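Local coordinates for protein 16S rRNA (adenine(1408)-N(1))-methyltransferase (Escherichia coli, PDB 3P2E) that methylates the N1 position of adenine 1408 in 16S rRNA of assembled 30S subunits, using S-adenosyl-L-methionine, and thereby confers resistance to a range of aminoglycosides, at residues D55-K58 against E59-F62; V10-S13 against K14-T18. All coordinates share one frame; numbering follows the deposited sequence.

Interaction 1 of 2, residues D55-K58 against E59-F62; sequences DPVK and ENLF. With SAH (S-adenosyl-L-homocysteine), chain C.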
ATOM      1  N   ASP A  55      -5.262  -6.148   2.330  1.00 12.79           N
ATOM      2  CA  ASP A  55      -6.625  -5.623   2.356  1.00 13.43           C
ATOM      3  C   ASP A  55      -7.529  -6.603   3.095  1.00 13.10           C
ATOM      4  O   ASP A  55      -7.405  -7.813   2.935  1.00 14.33           O
ATOM      5  CB  ASP A  55      -7.177  -5.412   0.946  1.00 14.73           C
ATOM      6  CG  ASP A  55      -8.268  -4.355   0.908  1.00 16.33           C
ATOM      7  OD1 ASP A  55      -8.015  -3.267   0.362  1.00 14.92           O
ATOM      8  OD2 ASP A  55      -9.374  -4.603   1.440  1.00 17.75           O
ATOM      9  N   PRO A  56      -8.444  -6.089   3.926  1.00 14.86           N
ATOM     10  CA  PRO A  56      -9.356  -6.958   4.673  1.00 15.60           C
ATOM     11  C   PRO A  56     -10.487  -7.531   3.820  1.00 15.98           C
ATOM     12  O   PRO A  56     -11.176  -8.459   4.245  1.00 19.12           O
ATOM     13  CB  PRO A  56      -9.871  -6.043   5.783  1.00 17.35           C
ATOM     14  CG  PRO A  56      -9.859  -4.692   5.127  1.00 15.34           C
ATOM     15  CD  PRO A  56      -8.540  -4.694   4.394  1.00 16.40           C
ATOM     16  N   VAL A  57     -10.679  -6.977   2.626  1.00 14.19           N
ATOM     17  CA  VAL A  57     -11.732  -7.447   1.725  1.00 14.13           C
ATOM     18  C   VAL A  57     -11.145  -8.394   0.685  1.00 14.11           C
ATOM     19  O   VAL A  57     -10.634  -7.967  -0.348  1.00 15.74           O
ATOM     20  CB  VAL A  57     -12.423  -6.263   1.016  1.00 15.48           C
ATOM     21  CG1 VAL A  57     -13.485  -6.778   0.043  1.00 16.43           C
ATOM     22  CG2 VAL A  57     -13.048  -5.337   2.059  1.00 16.27           C
ATOM     23  N   LYS A  58     -11.230  -9.690   0.951  1.00 15.54           N
ATOM     24  CA  LYS A  58     -10.667 -10.663   0.026  1.00 14.50           C
ATOM     25  C   LYS A  58     -11.439 -10.784  -1.271  1.00 13.45           C
ATOM     26  O   LYS A  58     -10.856 -11.075  -2.318  1.00 15.60           O
ATOM     27  CB  LYS A  58     -10.594 -12.042   0.681  1.00 15.76           C
ATOM     28  CG  LYS A  58     -11.958 -12.648   0.982  1.00 17.01           C
ATOM     29  CD  LYS A  58     -11.822 -14.063   1.517  1.00 20.88           C
ATOM     30  CE  LYS A  58     -13.191 -14.674   1.779  1.00 22.45           C
ATOM     31  NZ  LYS A  58     -13.071 -16.080   2.260  1.00 24.03           N
ATOM     32  N   GLU A  59     -12.749 -10.558  -1.204  1.00 14.64           N
ATOM     33  CA  GLU A  59     -13.604 -10.697  -2.372  1.00 16.26           C
ATOM     34  C   GLU A  59     -13.216  -9.826  -3.550  1.00 15.55           C
ATOM     35  O   GLU A  59     -13.334 -10.245  -4.699  1.00 15.45           O
ATOM     36  CB  GLU A  59     -15.066 -10.426  -2.002  1.00 15.46           C
ATOM     37  CG  GLU A  59     -15.670 -11.478  -1.077  1.00 18.33           C
ATOM     38  CD  GLU A  59     -15.383 -11.226   0.391  1.00 17.72           C
ATOM     39  OE1 GLU A  59     -14.573 -10.330   0.706  1.00 19.06           O
ATOM     40  OE2 GLU A  59     -15.974 -11.936   1.235  1.00 21.20           O
ATOM     41  N   ASN A  60     -12.745  -8.618  -3.274  1.00 13.80           N
ATOM     42  CA  ASN A  60     -12.382  -7.725  -4.359  1.00 14.14           C
ATOM     43  C   ASN A  60     -11.039  -8.031  -5.004  1.00 15.69           C
ATOM     44  O   ASN A  60     -10.686  -7.441  -6.027  1.00 16.19           O
ATOM     45  CB  ASN A  60     -12.426  -6.279  -3.879  1.00 14.46           C
ATOM     46  CG  ASN A  60     -13.839  -5.809  -3.606  1.00 13.89           C
ATOM     47  OD1 ASN A  60     -14.813  -6.457  -4.007  1.00 15.98           O
ATOM     48  ND2 ASN A  60     -13.960  -4.667  -2.939  1.00 13.95           N
ATOM     49  N   LEU A  61     -10.304  -8.969  -4.418  1.00 14.18           N
ATOM     50  CA  LEU A  61      -8.997  -9.362  -4.941  1.00 14.77           C
ATOM     51  C   LEU A  61      -9.029 -10.651  -5.752  1.00 16.55           C
ATOM     52  O   LEU A  61      -8.026 -11.036  -6.353  1.00 16.20           O
ATOM     53  CB  LEU A  61      -8.013  -9.545  -3.789  1.00 15.45           C
ATOM     54  CG  LEU A  61      -7.397  -8.284  -3.197  1.00 15.95           C
ATOM     55  CD1 LEU A  61      -6.852  -8.581  -1.813  1.00 15.30           C
ATOM     56  CD2 LEU A  61      -6.301  -7.778  -4.133  1.00 15.21           C
ATOM     57  N   PHE A  62     -10.176 -11.320  -5.769  1.00 17.16           N
ATOM     58  CA  PHE A  62     -10.293 -12.588  -6.482  1.00 17.32           C
ATOM     59  C   PHE A  62      -9.822 -12.608  -7.933  1.00 17.82           C
ATOM     60  O   PHE A  62      -9.108 -13.522  -8.339  1.00 18.51           O
ATOM     61  CB  PHE A  62     -11.739 -13.100  -6.409  1.00 21.33           C
ATOM     62  CG  PHE A  62     -12.139 -13.606  -5.049  1.00 22.34           C
ATOM     63  CD1 PHE A  62     -11.204 -13.711  -4.020  1.00 22.86           C
ATOM     64  CD2 PHE A  62     -13.451 -14.003  -4.801  1.00 23.76           C
ATOM     65  CE1 PHE A  62     -11.569 -14.202  -2.769  1.00 23.39           C
ATOM     66  CE2 PHE A  62     -13.824 -14.495  -3.553  1.00 23.99           C
ATOM     67  CZ  PHE A  62     -12.880 -14.594  -2.536  1.00 24.05           C
TER
HETATM   68  N   SAH C6732      -5.390   1.461  -2.784  1.00 14.04           N
HETATM   69  CA  SAH C6732      -6.596   1.233  -3.387  1.00 14.61           C
HETATM   70  CB  SAH C6732      -7.733   1.765  -2.510  1.00 16.50           C
HETATM   71  CG  SAH C6732      -9.121   1.250  -2.753  1.00 15.03           C
HETATM   72  SD  SAH C6732     -10.411   1.872  -1.727  1.00 18.09           S
HETATM   73  C   SAH C6732      -6.556   1.818  -4.865  1.00 17.03           C
HETATM   74  O   SAH C6732      -7.293   1.173  -5.483  1.00 18.93           O
HETATM   75  OXT SAH C6732      -5.924   2.711  -5.212  1.00 15.88           O
HETATM   76  C5' SAH C6732      -9.951   1.846   0.010  1.00 15.92           C
HETATM   77  C4' SAH C6732      -9.437   0.374   0.367  1.00 18.07           C
HETATM   78  O4' SAH C6732      -8.967   0.544   1.711  1.00 19.53           O
HETATM   79  C3' SAH C6732     -10.505  -0.700   0.377  1.00 15.96           C
HETATM   80  O3' SAH C6732     -10.133  -1.808  -0.502  1.00 18.26           O
HETATM   81  C2' SAH C6732     -10.659  -1.083   1.894  1.00 17.56           C
HETATM   82  O2' SAH C6732     -10.992  -2.426   2.167  1.00 14.87           O
HETATM   83  C1' SAH C6732      -9.288  -0.666   2.467  1.00 17.48           C
HETATM   84  N9  SAH C6732      -9.310  -0.341   3.948  1.00 17.73           N
HETATM   85  C8  SAH C6732     -10.224   0.487   4.615  1.00 19.19           C
HETATM   86  N7  SAH C6732     -10.018   0.529   5.919  1.00 20.46           N
HETATM   87  C5  SAH C6732      -8.886  -0.340   6.071  1.00 19.57           C
HETATM   88  C6  SAH C6732      -8.224  -0.671   7.303  1.00 20.15           C
HETATM   89  N6  SAH C6732      -8.623  -0.172   8.497  1.00 20.59           N
HETATM   90  N1  SAH C6732      -7.154  -1.537   7.155  1.00 19.38           N
HETATM   91  C2  SAH C6732      -6.748  -2.047   5.916  1.00 16.59           C
HETATM   92  N3  SAH C6732      -7.397  -1.719   4.729  1.00 16.65           N
HETATM   93  C4  SAH C6732      -8.454  -0.861   4.908  1.00 18.29           C
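Lys58 and Phe62 meet where the carbonyl oxygen of Lys58 comes obliquely against the ring, Lys58 O lying 3.2 Å from Phe62 CD1. The same oxygen accepts the backbone N-H of Leu61, Leu61 N to Lys58 O being 3.0 Å. One face of the Phe62 ring looks onto the backbone of Glu59, whose CA sits 3.8 Å above the ring plane and over its centre. The extended Lys58 chain passes Phe62 with Lys58 CG 4.1 Å from Phe62 CE1. Glu59 instead bends at chi2, which folds its carboxylate back across the aliphatic start of Lys58; the two charged ends stay apart. Val57 lies between Asn60 and the bound S-adenosyl-L-homocysteine: CG1, anti to the backbone N, rests against the amide of Asn60, while CG2 turns to the ribose.

Asp55, just past the end of strand 49-54 in the Rossmann-like methyltransferase sheet, takes the ribose of S-adenosyl-L-homocysteine, as in other methyltransferases of this fold. The carboxylate straddles the diol: O3' of the ligand donates to Asp55 OD1 at 2.7 Å and O2' donates to Asp55 OD2 at 2.8 Å. OD2 also accepts from Val57 N through its anti lone pair in a nearly straight bond (163°), which closes an Asx turn, and OD1 takes a further bond from Gly34 N, so both oxygens are doubly gripped and the group's rotation is fixed. Pro56 brings CD to 3.2 Å from N3 of the adenine. Behind the carboxylate, Leu61 CD1 approaches Asp55 CB at 4.2 Å, and the Leu61 side chain also touches Thr33 and Leu4.

Interaction 2 of 2, residues V10-S13 against K14-T18; sequences VDLS and KDELT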
ATOM      1  N   VAL A  10      -5.386 -19.232   2.317  1.00 22.42           N
ATOM      2  CA  VAL A  10      -4.466 -20.229   2.850  1.00 22.75           C
ATOM      3  C   VAL A  10      -3.471 -19.583   3.802  1.00 21.89           C
ATOM      4  O   VAL A  10      -3.262 -18.370   3.773  1.00 21.98           O
ATOM      5  CB  VAL A  10      -3.693 -20.947   1.723  1.00 35.32           C
ATOM      6  CG1 VAL A  10      -4.653 -21.778   0.887  1.00 36.81           C
ATOM      7  CG2 VAL A  10      -2.976 -19.931   0.852  1.00 35.34           C
ATOM      8  N   ASP A  11      -2.858 -20.399   4.651  1.00 26.20           N
ATOM      9  CA  ASP A  11      -1.897 -19.889   5.613  1.00 27.42           C
ATOM     10  C   ASP A  11      -0.468 -19.925   5.091  1.00 26.94           C
ATOM     11  O   ASP A  11      -0.023 -20.932   4.541  1.00 27.23           O
ATOM     12  CB  ASP A  11      -1.974 -20.687   6.914  1.00 38.96           C
ATOM     13  CG  ASP A  11      -0.997 -20.187   7.957  1.00 42.90           C
ATOM     14  OD1 ASP A  11      -1.140 -19.027   8.395  1.00 45.39           O
ATOM     15  OD2 ASP A  11      -0.083 -20.949   8.333  1.00 46.83           O
ATOM     16  N   LEU A  12       0.234 -18.810   5.254  1.00 23.44           N
ATOM     17  CA  LEU A  12       1.629 -18.698   4.843  1.00 22.72           C
ATOM     18  C   LEU A  12       2.418 -18.418   6.116  1.00 22.32           C
ATOM     19  O   LEU A  12       2.166 -17.432   6.810  1.00 22.07           O
ATOM     20  CB  LEU A  12       1.825 -17.543   3.854  1.00 22.17           C
ATOM     21  CG  LEU A  12       3.240 -17.445   3.268  1.00 22.32           C
ATOM     22  CD1 LEU A  12       3.454 -18.593   2.292  1.00 22.46           C
ATOM     23  CD2 LEU A  12       3.431 -16.113   2.561  1.00 22.43           C
ATOM     24  N   SER A  13       3.366 -19.293   6.431  1.00 22.07           N
ATOM     25  CA  SER A  13       4.166 -19.135   7.637  1.00 21.70           C
ATOM     26  C   SER A  13       5.291 -18.128   7.445  1.00 22.13           C
ATOM     27  O   SER A  13       5.609 -17.741   6.318  1.00 22.13           O
ATOM     28  CB  SER A  13       4.772 -20.477   8.040  1.00 22.77           C
ATOM     29  OG  SER A  13       5.763 -20.867   7.104  1.00 23.81           O
ATOM     30  N   LYS A  14       5.896 -17.713   8.554  1.00 21.75           N
ATOM     31  CA  LYS A  14       6.999 -16.767   8.505  1.00 23.53           C
ATOM     32  C   LYS A  14       8.164 -17.356   7.717  1.00 24.38           C
ATOM     33  O   LYS A  14       8.788 -16.669   6.912  1.00 24.15           O
ATOM     34  CB  LYS A  14       7.456 -16.407   9.922  1.00 22.35           C
ATOM     35  CG  LYS A  14       8.657 -15.478   9.974  1.00 21.95           C
ATOM     36  CD  LYS A  14       8.410 -14.200   9.183  1.00 20.88           C
ATOM     37  CE  LYS A  14       9.606 -13.259   9.261  1.00 22.72           C
ATOM     38  NZ  LYS A  14       9.387 -12.022   8.456  1.00 22.67           N
ATOM     39  N   ASP A  15       8.455 -18.634   7.943  1.00 26.09           N
ATOM     40  CA  ASP A  15       9.550 -19.286   7.234  1.00 26.47           C
ATOM     41  C   ASP A  15       9.287 -19.380   5.735  1.00 26.52           C
ATOM     42  O   ASP A  15      10.206 -19.242   4.929  1.00 25.65           O
ATOM     43  CB  ASP A  15       9.805 -20.687   7.801  1.00 36.53           C
ATOM     44  CG  ASP A  15      10.375 -20.653   9.206  1.00 39.69           C
ATOM     45  OD1 ASP A  15      11.281 -19.832   9.461  1.00 42.99           O
ATOM     46  OD2 ASP A  15       9.930 -21.454  10.055  1.00 43.47           O
ATOM     47  N   GLU A  16       8.036 -19.614   5.357  1.00 26.78           N
ATOM     48  CA  GLU A  16       7.695 -19.712   3.945  1.00 26.47           C
ATOM     49  C   GLU A  16       7.856 -18.351   3.281  1.00 25.87           C
ATOM     50  O   GLU A  16       8.347 -18.249   2.157  1.00 27.00           O
ATOM     51  CB  GLU A  16       6.258 -20.209   3.775  1.00 29.01           C
ATOM     52  CG  GLU A  16       6.041 -21.625   4.280  1.00 32.77           C
ATOM     53  CD  GLU A  16       4.645 -22.132   4.002  1.00 34.39           C
ATOM     54  OE1 GLU A  16       3.679 -21.542   4.527  1.00 30.44           O
ATOM     55  OE2 GLU A  16       4.513 -23.123   3.252  1.00 37.25           O
ATOM     56  N   LEU A  17       7.444 -17.305   3.989  1.00 22.03           N
ATOM     57  CA  LEU A  17       7.546 -15.945   3.472  1.00 22.77           C
ATOM     58  C   LEU A  17       9.010 -15.574   3.263  1.00 22.71           C
ATOM     59  O   LEU A  17       9.381 -15.014   2.234  1.00 23.05           O
ATOM     60  CB  LEU A  17       6.900 -14.965   4.453  1.00 21.17           C
ATOM     61  CG  LEU A  17       6.939 -13.484   4.070  1.00 20.74           C
ATOM     62  CD1 LEU A  17       6.208 -13.263   2.750  1.00 19.87           C
ATOM     63  CD2 LEU A  17       6.297 -12.669   5.183  1.00 19.33           C
ATOM     64  N   THR A  18       9.840 -15.899   4.246  1.00 24.60           N
ATOM     65  CA  THR A  18      11.263 -15.598   4.169  1.00 25.48           C
ATOM     66  C   THR A  18      11.894 -16.255   2.945  1.00 26.89           C
ATOM     67  O   THR A  18      12.728 -15.654   2.267  1.00 27.11           O
ATOM     68  CB  THR A  18      11.994 -16.074   5.443  1.00 26.23           C
ATOM     69  OG1 THR A  18      11.451 -15.397   6.584  1.00 26.58           O
ATOM     70  CG2 THR A  18      13.490 -15.779   5.350  1.00 27.46           C
TER
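Ser13 holds OG between its backbone N and carbonyl carbon (chi1 69°), and Glu16 sends CG away from its own carbonyl carbon (chi1 -65°) and continues extended through chi2, so that hydroxyl and carboxylate each reach the other residue's backbone. Ser13 OG accepts from Glu16 N at 3.1 Å. In return, Ser13 N donates to Glu16 OE1 at 3.0 Å, an almost straight bond (173°) that uses the anti lone pair of the carboxylate oxygen. The fit is close, with Ser13 OG only 2.9 Å from Glu16 CG. Leu12 packs against Glu16 and Leu17: its CD1 lies 3.6 Å from Glu16 CB, while CD2 meets Leu17 CD1 at 4.0 Å, the two leucine side chains crossing at about a right angle. Leu12 also touches Ile3, and Leu17 reaches Leu94 and Ile97, so Leu12 and Leu17 join the helix start to strand 3-5 and to the loop holding Leu94 and Ile97. Lys14 bends at chi2 and gives its ammonium group to Glu93 O. Its own carbonyl oxygen receives Thr18 N and Thr18 OG1 from opposite faces of the carbonyl plane. Leu17 N donates to Ser13 O at 3.0 Å. With Ser13 as N-cap, the reciprocal bonds form a capping box at the start of helix 14-21, directly after the hairpin of strands 3-5 and 8-10.

Overall arrangement
Both interactions are local and lead from a strand into a helix: 10-13 against 14-18 follows strand 8-10 and opens helix 14-21, whereas 55-58 against 59-62 follows strand 49-54 and runs into helix 62-68. Interaction 1 is partly buried and spends the carboxylate of Asp55 on the ribose of S-adenosyl-L-homocysteine; interaction 2 lies at the surface, away from the ligand pocket, and turns the carboxylate of Glu16 back on the N-H of the N-cap residue Ser13. Their centres are about 19 Å apart and they do not touch, but strand 3-5 of the N-terminal hairpin is common ground: Lys58 and Leu61 pack on its Leu4, and Leu12 packs on its Ile3.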